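Local atomic coordinates of transcriptional regulator fur family (Xanthomonas campestris pv. campestris, PDB entry 7DH8), a protein that binds zinc and, as a Fur-family regulator, probably acts as a zinc-responsive DNA-binding repressor of zinc-uptake genes. Residues F89-N93 with G94-K98; I45-N48 with V49-I53; K58-K61 with A62-L66. All coordinates share one frame; numbering follows the deposited sequence.

Interaction 1. Residues F89-N93 with G94-K98. With ZN (zinc ion), chain B.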
# COMPACT_ATOMS: atom_id res chain seq x y z
N PHE A 89 1.96 18.99 -5.18
CA PHE A 89 0.87 19.59 -5.94
C PHE A 89 0.29 18.59 -6.93
O PHE A 89 -0.93 18.39 -6.98
CB PHE A 89 1.38 20.85 -6.65
CG PHE A 89 0.48 21.32 -7.75
CD1 PHE A 89 -0.56 22.17 -7.48
CD2 PHE A 89 0.68 20.90 -9.06
CE1 PHE A 89 -1.39 22.60 -8.48
CE2 PHE A 89 -0.14 21.32 -10.07
CZ PHE A 89 -1.18 22.18 -9.79
N LEU A 90 1.17 17.94 -7.71
CA LEU A 90 0.72 16.92 -8.65
C LEU A 90 -0.10 15.84 -7.95
O LEU A 90 -1.12 15.39 -8.47
CB LEU A 90 1.94 16.33 -9.37
CG LEU A 90 2.68 17.39 -10.20
CD1 LEU A 90 3.96 16.81 -10.82
CD2 LEU A 90 1.76 17.95 -11.29
N MET A 91 0.30 15.43 -6.75
CA MET A 91 -0.41 14.34 -6.10
C MET A 91 -1.76 14.79 -5.55
O MET A 91 -2.76 14.06 -5.65
CB MET A 91 0.46 13.76 -4.99
CG MET A 91 1.55 12.78 -5.47
SD MET A 91 2.42 12.17 -4.01
CE MET A 91 2.94 13.69 -3.25
N ALA A 92 -1.81 15.98 -4.95
CA ALA A 92 -3.04 16.39 -4.29
C ALA A 92 -4.15 16.60 -5.31
O ALA A 92 -5.33 16.35 -5.02
CB ALA A 92 -2.80 17.66 -3.46
N ASN A 93 -3.77 16.98 -6.53
CA ASN A 93 -4.67 17.20 -7.65
C ASN A 93 -4.85 15.98 -8.54
O ASN A 93 -5.46 16.08 -9.62
CB ASN A 93 -4.16 18.38 -8.46
CG ASN A 93 -4.23 19.67 -7.68
OD1 ASN A 93 -5.32 20.22 -7.49
ND2 ASN A 93 -3.09 20.13 -7.17
N GLY A 94 -4.30 14.84 -8.15
CA GLY A 94 -4.55 13.60 -8.86
C GLY A 94 -3.87 13.45 -10.20
O GLY A 94 -4.29 12.59 -10.98
N PHE A 95 -2.84 14.25 -10.50
CA PHE A 95 -2.08 14.05 -11.73
C PHE A 95 -0.97 13.01 -11.61
O PHE A 95 -0.46 12.55 -12.62
CB PHE A 95 -1.48 15.38 -12.20
CG PHE A 95 -2.51 16.47 -12.37
CD1 PHE A 95 -3.55 16.33 -13.30
CD2 PHE A 95 -2.47 17.62 -11.59
CE1 PHE A 95 -4.50 17.31 -13.47
CE2 PHE A 95 -3.42 18.62 -11.76
CZ PHE A 95 -4.44 18.46 -12.69
N VAL A 96 -0.58 12.65 -10.39
CA VAL A 96 0.50 11.69 -10.14
C VAL A 96 0.01 10.83 -9.00
O VAL A 96 -0.66 11.33 -8.09
CB VAL A 96 1.80 12.42 -9.76
CG1 VAL A 96 2.74 11.50 -8.89
CG2 VAL A 96 2.51 12.97 -11.03
N HIS A 97 0.28 9.54 -9.06
CA HIS A 97 -0.09 8.65 -7.98
C HIS A 97 1.18 8.18 -7.31
O HIS A 97 2.15 7.84 -7.98
CB HIS A 97 -0.88 7.42 -8.47
CG HIS A 97 -2.19 7.75 -9.12
ND1 HIS A 97 -3.32 8.02 -8.38
CD2 HIS A 97 -2.55 7.85 -10.42
CE1 HIS A 97 -4.32 8.29 -9.20
NE2 HIS A 97 -3.89 8.17 -10.45
N LYS A 98 1.14 8.12 -5.98
CA LYS A 98 2.20 7.46 -5.25
C LYS A 98 1.77 6.02 -5.01
O LYS A 98 0.70 5.78 -4.43
CB LYS A 98 2.49 8.13 -3.91
CG LYS A 98 3.77 7.49 -3.21
CD LYS A 98 3.93 8.09 -1.79
CE LYS A 98 4.88 7.25 -0.90
NZ LYS A 98 5.18 7.98 0.40
ZN ZN B . -5.18 8.24 -11.99
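Leu90 and Met91 close against Gly94 and Phe95 in a Schellman motif that ends helix 80-92. The evidence is a pair of backbone bonds: Phe95 N to Leu90 O at 2.9 Å and Gly94 N to Met91 O at 3.0 Å, with Gly94 as the C-prime residue at a positive phi of 73°. On the tightly packed side, Leu90 CB meets Val96 CG2 at 3.8 Å, and Val49 and Leu50 of helix 44-56 enclose Leu90 further. Val96 divides its methyls between two partners: with chi1 at 154°, CG1 turns to Met91 CG while CG2 stays on Leu90. The contact thins out toward solvent, where Met91 SD meets CB of the exposed Lys98 at 4.0 Å; Phe105 lies against both side chains.

At the turn, Asn93 O lies over the centre of the Phe95 ring, and Asn93 CB approaches Phe95 CE2 to 3.4 Å. The Asn93 amide folds back along the helix, giving ND2 to Phe89 O at 2.8 Å. Backbone N of Asn93 reaches the same oxygen from the opposite face of its carbonyl plane. Beyond the turn, strand 96-99 carries His97, whose NE2 binds zinc at 2.0 Å beside Cys108, His116 and Glu131.

Interaction 2. Residues I45-N48 with V49-I53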
# COMPACT_ATOMS: atom_id res chain seq x y z
N ILE A 45 8.12 24.33 -13.28
CA ILE A 45 8.66 23.29 -12.42
C ILE A 45 7.69 22.12 -12.30
O ILE A 45 8.09 20.96 -12.43
CB ILE A 45 8.99 23.85 -11.02
CG1 ILE A 45 10.13 24.87 -11.11
CG2 ILE A 45 9.35 22.73 -10.06
CD1 ILE A 45 10.34 25.67 -9.84
N ARG A 46 6.41 22.40 -12.07
CA ARG A 46 5.43 21.32 -12.00
C ARG A 46 5.31 20.60 -13.33
O ARG A 46 5.01 19.39 -13.37
CB ARG A 46 4.07 21.88 -11.59
CG ARG A 46 4.00 22.36 -10.18
CD ARG A 46 2.92 23.42 -10.09
NE ARG A 46 2.51 23.62 -8.71
CZ ARG A 46 1.84 24.68 -8.29
NH1 ARG A 46 1.49 25.63 -9.15
NH2 ARG A 46 1.50 24.79 -7.01
N ALA A 47 5.48 21.33 -14.44
CA ALA A 47 5.35 20.74 -15.76
C ALA A 47 6.53 19.83 -16.06
O ALA A 47 6.36 18.74 -16.64
CB ALA A 47 5.23 21.85 -16.81
N ASN A 48 7.74 20.26 -15.67
CA ASN A 48 8.92 19.44 -15.89
C ASN A 48 8.93 18.22 -14.99
O ASN A 48 9.41 17.15 -15.40
CB ASN A 48 10.20 20.26 -15.68
CG ASN A 48 11.44 19.54 -16.18
OD1 ASN A 48 11.43 18.93 -17.26
ND2 ASN A 48 12.52 19.60 -15.41
N VAL A 49 8.42 18.34 -13.76
CA VAL A 49 8.31 17.16 -12.92
C VAL A 49 7.29 16.20 -13.51
O VAL A 49 7.55 15.01 -13.68
CB VAL A 49 7.97 17.55 -11.47
CG1 VAL A 49 7.61 16.32 -10.66
CG2 VAL A 49 9.19 18.18 -10.85
N LEU A 50 6.12 16.73 -13.89
CA LEU A 50 5.07 15.91 -14.47
C LEU A 50 5.56 15.25 -15.73
O LEU A 50 5.39 14.04 -15.92
CB LEU A 50 3.83 16.76 -14.76
CG LEU A 50 2.74 16.03 -15.55
CD1 LEU A 50 2.19 14.86 -14.74
CD2 LEU A 50 1.62 16.97 -15.97
N ARG A 51 6.22 16.03 -16.60
CA ARG A 51 6.74 15.50 -17.86
C ARG A 51 7.74 14.38 -17.62
O ARG A 51 7.67 13.33 -18.28
CB ARG A 51 7.38 16.63 -18.68
CG ARG A 51 7.86 16.18 -20.06
CD ARG A 51 8.89 17.16 -20.67
NE ARG A 51 8.69 18.54 -20.21
CZ ARG A 51 7.66 19.32 -20.57
NH1 ARG A 51 6.72 18.88 -21.41
NH2 ARG A 51 7.58 20.55 -20.08
N LEU A 52 8.69 14.59 -16.70
CA LEU A 52 9.66 13.54 -16.39
C LEU A 52 8.97 12.27 -15.91
O LEU A 52 9.34 11.16 -16.32
CB LEU A 52 10.65 14.04 -15.33
CG LEU A 52 11.70 15.07 -15.83
CD1 LEU A 52 12.55 15.61 -14.65
CD2 LEU A 52 12.58 14.51 -16.95
N ILE A 53 7.99 12.38 -15.01
CA ILE A 53 7.36 11.16 -14.50
C ILE A 53 6.60 10.46 -15.63
O ILE A 53 6.73 9.25 -15.82
CB ILE A 53 6.47 11.46 -13.28
CG1 ILE A 53 7.30 11.96 -12.09
CG2 ILE A 53 5.56 10.23 -12.86
CD1 ILE A 53 6.47 12.56 -10.98
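Arg51 folds back over the preceding turn of its helix, laying one face of its guanidinium above Ala47 O, which sits 3.9 Å from that plane and toward its rim. The bend at chi3 (-30°) returns the group over the backbone after CG has left anti to the backbone N. Asn48 OD1 lies at the guanidinium edge, near its plane, but 4.0 Å from Arg51 NE; at that length the two are neighbours in packing, and their amide and guanidinium planes stand 36° apart.

The frame beneath is regular alpha-helix, as four successive i to i+4 bonds demonstrate. Arg51 N to Ala47 O is the shortest, at 2.7 Å, and Val49, Leu50 and Leu52 bond likewise to Ile45 O, Arg46 O and Asn48 O. Ala47 O thus has the Arg51 amide as its bonded donor, and the helical turn brings Arg51 CB to 3.1 Å from it.

Asn48 also meets Leu52 one turn on. Leu52 CG rests 3.1 Å from Asn48 O, and Leu52 CD1 reaches Asn48 ND2 at 4.1 Å, so a methyl-bearing branch lies against the amide. Val49 CG2 comes within 3.4 Å of Ile45 O.

Helix 44-56 probably belongs to the N-terminal winged-helix DNA-binding domain, as in other Fur proteins, and is packed on several sides. Val28 of helix 25-35 touches Ala47 and Arg51, and Phe27 and Val31 touch Leu50; Ile45, Arg46 and Val49 face helix 80-92, while Val49 and Leu52 pack on Val69 of helix 62-69.

Interaction 3. Residues K58-K61 with A62-L66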
# COMPACT_ATOMS: atom_id res chain seq x y z
N LYS A 58 8.16 3.51 -16.08
CA LYS A 58 8.13 2.66 -14.91
C LYS A 58 7.96 3.61 -13.74
O LYS A 58 8.24 4.81 -13.89
CB LYS A 58 9.44 1.84 -14.76
CG LYS A 58 9.69 0.79 -15.82
CD LYS A 58 9.12 -0.60 -15.47
CE LYS A 58 9.39 -1.62 -16.61
NZ LYS A 58 10.63 -2.44 -16.28
N PRO A 59 7.53 3.14 -12.56
CA PRO A 59 7.41 4.05 -11.42
C PRO A 59 8.75 4.68 -11.08
O PRO A 59 9.79 4.02 -11.12
CB PRO A 59 6.92 3.16 -10.27
CG PRO A 59 6.08 2.08 -10.99
CD PRO A 59 6.89 1.83 -12.27
N VAL A 60 8.71 5.95 -10.73
CA VAL A 60 9.91 6.75 -10.53
C VAL A 60 10.11 6.95 -9.03
O VAL A 60 9.16 7.31 -8.33
CB VAL A 60 9.75 8.10 -11.24
CG1 VAL A 60 10.98 9.01 -10.97
CG2 VAL A 60 9.53 7.87 -12.70
N LYS A 61 11.34 6.74 -8.55
CA LYS A 61 11.68 7.06 -7.18
C LYS A 61 11.88 8.56 -7.04
O LYS A 61 12.33 9.23 -7.98
CB LYS A 61 12.96 6.34 -6.75
CG LYS A 61 12.75 4.83 -6.71
CD LYS A 61 12.30 4.51 -5.33
CE LYS A 61 11.71 3.17 -5.19
NZ LYS A 61 11.45 3.00 -3.75
N ALA A 62 11.55 9.09 -5.86
CA ALA A 62 11.76 10.52 -5.64
C ALA A 62 13.20 10.94 -5.92
O ALA A 62 13.42 11.97 -6.55
CB ALA A 62 11.35 10.91 -4.22
N TYR A 63 14.19 10.18 -5.42
CA TYR A 63 15.58 10.60 -5.69
C TYR A 63 15.95 10.49 -7.17
O TYR A 63 16.87 11.17 -7.64
CB TYR A 63 16.58 9.80 -4.87
CG TYR A 63 16.66 8.35 -5.26
CD1 TYR A 63 17.40 7.94 -6.36
CD2 TYR A 63 16.00 7.37 -4.51
CE1 TYR A 63 17.46 6.63 -6.70
CE2 TYR A 63 16.06 6.05 -4.86
CZ TYR A 63 16.81 5.69 -5.94
OH TYR A 63 16.92 4.36 -6.30
N GLU A 64 15.29 9.63 -7.93
CA GLU A 64 15.55 9.63 -9.36
C GLU A 64 15.00 10.89 -9.99
O GLU A 64 15.58 11.44 -10.92
CB GLU A 64 14.90 8.40 -10.02
CG GLU A 64 15.60 7.14 -9.68
CD GLU A 64 14.81 5.97 -10.21
OE1 GLU A 64 13.56 6.11 -10.32
OE2 GLU A 64 15.45 4.93 -10.51
N LEU A 65 13.83 11.32 -9.54
CA LEU A 65 13.24 12.51 -10.13
C LEU A 65 14.14 13.72 -9.89
O LEU A 65 14.32 14.56 -10.77
CB LEU A 65 11.84 12.73 -9.54
CG LEU A 65 11.13 14.06 -9.77
CD1 LEU A 65 10.77 14.18 -11.26
CD2 LEU A 65 9.88 14.12 -8.88
N LEU A 66 14.72 13.81 -8.69
CA LEU A 66 15.61 14.93 -8.42
C LEU A 66 16.85 14.90 -9.29
O LEU A 66 17.23 15.92 -9.87
CB LEU A 66 16.04 14.95 -6.97
CG LEU A 66 15.04 15.89 -6.36
CD1 LEU A 66 13.76 15.05 -5.98
CD2 LEU A 66 15.66 16.64 -5.23
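Lys61, the N-cap residue of helix 62-69, and Glu64 are joined by a backbone-to-side-chain bond: Lys61 N donates to Glu64 OE1 at 2.9 Å and 164°. This is the half of a capping box in which the N3 side chain accepts from the N-cap amide. The amide meets OE1 from above the carboxylate plane, 36° out of it.

Starting at CB, the Glu64 side chain first meets Lys61 O at 3.4 Å, with Val60 CG1 beyond. With CG opposite the carbonyl carbon, the chain turns back toward the loop, where CG itself comes 4.0 Å from Lys61 CB. The extended chi2 then carries CD past the same carbon to within 3.9 Å of Lys61 N. At the tip OE1 takes the amide hydrogen, and it also lies against Lys61 CB and Val60 CG1. This bond holds OE1 at the first turn of the helix, where the helix dipole would probably favour the negative charge.

On another side of Lys61, its CB makes a CH-pi contact over one face of the Tyr63 ring, 4.0 Å from the centroid and 24° off the normal. The backbone completes the turn with Leu65 N to Lys61 O at 3.0 Å, and Val60 CG1 packs on Leu65 CB.

Loop and helix probably belong to the winged-helix domain of Fur proteins. The loop runs beside strand 104-107: Val60 pairs through its backbone with Phe105, Pro59 touches Ala104 and Val106, and Lys61 NZ bonds to the carbonyls of Val102 and Asn103. Ala62 and Leu66 pack on helix 80-92, while Leu65 lies on Val49 and Leu52 of helix 44-56.

Interaction 2, interaction 3 and interaction 1 follow one after another along the chain. The centres of interactions 1 and 2 are about 11 Å apart, as are those of 2 and 3, whereas 1 and 3 stand about 14 Å apart with no touch. Interaction 2, on helix 44-56, touches both of the others: Val49 CG1 meets Leu90 CD1 at 3.7 Å and Leu65 CD2 at 3.6 Å. Strand 104-107 borders both interactions 1 and 3. Helix 80-92 ends in the turn leading into strand 96-99, which carries the zinc ligand His97; this could link zinc binding to the helices, probably the DNA-binding part as in other Fur proteins.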